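Side-chain contact in peptide synthetase, module 7 (Actinoplanes teichomyceticus, PDB 4TX3), which is probably the condensation-like X domain of a glycopeptide synthetase, a platform that recruits cytochrome P450 oxygenases to cross-link the carrier-bound peptide: residues Ala378-Ala382 with Leu383-Val387. Sequence-based numbering, arbitrary orientation.
Sequences AELPA and LRTSV
The hydroxyl of Thr385 bonds to the carbonyl of Ala378, OG1 giving its proton to O over 2.6 Å. The hydroxyl sits above the carbonyl plane, 37° out of it, so the approach misses the lone-pair direction. A chi1 of 70° places OG1 between the backbone N and the carbonyl carbon, reaching back to the incoming chain, and swings CG2 beside the backbone N.

That methyl makes the apolar half of the contact: CG2 of Thr385 lies 3.7 Å from CD1 of Leu380, the two side chains crossing at about a right angle. Leu383 joins from the turn side, its CD1 4.0 Å from CB of Leu380. The fold is that of the chloramphenicol acetyltransferase-like condensation domains; here the chain crosses from the sheet containing strand 363-369 and, after an unmodelled gap, adds strand 383-388 to the edge of the other sheet, antiparallel to strand 40-49. Leu47 of that strand touches Leu380 and Thr385, while Tyr162 of helix 148-166 packs on Leu380, Pro381 and Leu383.

A tight turn leads into the strand: type II, from Leu380 to Leu383, with Pro381 and Ala382 at its corners and Ala382 at positive phi (68°). Its closing bond, N of Leu383 to O of Leu380, is weak and bent at 3.2 Å. OE1 of Glu379 forms a salt bridge with a basic side chain of another protein's chain.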
loop_
_atom_site.group_PDB
_atom_site.type_symbol
_atom_site.label_atom_id
_atom_site.label_comp_id
_atom_site.label_asym_id
_atom_site.label_seq_id
_atom_site.Cartn_x
_atom_site.Cartn_y
_atom_site.Cartn_z
ATOM N N ALA B 378 -7.843 -2.454 -10.131
ATOM C CA ALA B 378 -7.736 -3.737 -9.440
ATOM C C ALA B 378 -7.819 -4.908 -10.417
ATOM O O ALA B 378 -8.586 -4.881 -11.382
ATOM C CB ALA B 378 -8.812 -3.862 -8.381
ATOM N N GLU B 379 -7.032 -5.942 -10.154
ATOM C CA GLU B 379 -6.891 -7.060 -11.075
ATOM C C GLU B 379 -7.928 -8.163 -10.837
ATOM O O GLU B 379 -7.989 -8.759 -9.755
ATOM C CB GLU B 379 -5.486 -7.639 -10.961
ATOM C CG GLU B 379 -5.219 -8.848 -11.846
ATOM C CD GLU B 379 -3.854 -9.468 -11.578
ATOM O OE1 GLU B 379 -3.712 -10.156 -10.540
ATOM O OE2 GLU B 379 -2.924 -9.257 -12.394
ATOM N N LEU B 380 -8.737 -8.435 -11.858
ATOM C CA LEU B 380 -9.736 -9.497 -11.791
ATOM C C LEU B 380 -9.363 -10.618 -12.742
ATOM O O LEU B 380 -9.026 -10.366 -13.892
ATOM C CB LEU B 380 -11.117 -8.960 -12.138
ATOM C CG LEU B 380 -11.719 -7.932 -11.187
ATOM C CD1 LEU B 380 -12.700 -7.107 -11.961
ATOM C CD2 LEU B 380 -12.428 -8.626 -10.043
ATOM N N PRO B 381 -9.429 -11.863 -12.263
ATOM C CA PRO B 381 -9.081 -13.054 -13.045
ATOM C C PRO B 381 -9.815 -13.168 -14.393
ATOM O O PRO B 381 -11.048 -13.102 -14.443
ATOM C CB PRO B 381 -9.469 -14.215 -12.109
ATOM C CG PRO B 381 -10.285 -13.613 -11.020
ATOM C CD PRO B 381 -9.822 -12.202 -10.886
ATOM N N ALA B 382 -9.026 -13.344 -15.458
ATOM C CA ALA B 382 -9.483 -13.501 -16.844
ATOM C C ALA B 382 -10.093 -12.232 -17.410
ATOM O O ALA B 382 -10.963 -12.305 -18.272
ATOM C CB ALA B 382 -10.484 -14.663 -16.968
ATOM N N LEU B 383 -9.626 -11.076 -16.941
ATOM C CA LEU B 383 -10.197 -9.785 -17.339
ATOM C C LEU B 383 -9.160 -8.672 -17.386
ATOM O O LEU B 383 -8.309 -8.563 -16.507
ATOM C CB LEU B 383 -11.325 -9.374 -16.375
ATOM C CG LEU B 383 -12.621 -10.190 -16.393
ATOM C CD1 LEU B 383 -13.497 -9.836 -15.218
ATOM C CD2 LEU B 383 -13.359 -9.955 -17.699
ATOM N N ARG B 384 -9.234 -7.839 -18.414
ATOM C CA ARG B 384 -8.480 -6.597 -18.423
ATOM C C ARG B 384 -9.394 -5.543 -17.832
ATOM O O ARG B 384 -10.504 -5.319 -18.336
ATOM C CB ARG B 384 -8.044 -6.203 -19.833
ATOM C CG ARG B 384 -6.876 -6.995 -20.382
ATOM C CD ARG B 384 -7.078 -7.289 -21.877
ATOM N NE ARG B 384 -8.122 -8.302 -22.077
ATOM C CZ ARG B 384 -8.873 -8.426 -23.174
ATOM N NH1 ARG B 384 -8.704 -7.609 -24.218
ATOM N NH2 ARG B 384 -9.794 -9.386 -23.229
ATOM N N THR B 385 -8.948 -4.902 -16.762
ATOM C CA THR B 385 -9.799 -3.940 -16.078
ATOM C C THR B 385 -9.223 -2.536 -16.159
ATOM O O THR B 385 -8.020 -2.364 -16.245
ATOM C CB THR B 385 -9.996 -4.339 -14.618
ATOM O OG1 THR B 385 -8.771 -4.150 -13.902
ATOM C CG2 THR B 385 -10.392 -5.798 -14.536
ATOM N N SER B 386 -10.083 -1.528 -16.146
ATOM C CA SER B 386 -9.613 -0.145 -16.184
ATOM C C SER B 386 -10.685 0.789 -15.642
ATOM O O SER B 386 -11.853 0.411 -15.569
ATOM C CB SER B 386 -9.238 0.255 -17.611
ATOM O OG SER B 386 -10.358 0.127 -18.470
ATOM N N VAL B 387 -10.296 2.003 -15.266
ATOM C CA VAL B 387 -11.262 2.952 -14.735
ATOM C C VAL B 387 -11.993 3.678 -15.855
ATOM O O VAL B 387 -11.392 4.368 -16.679
ATOM C CB VAL B 387 -10.617 3.993 -13.805
ATOM C CG1 VAL B 387 -11.681 4.960 -13.302
ATOM C CG2 VAL B 387 -9.944 3.309 -12.634
#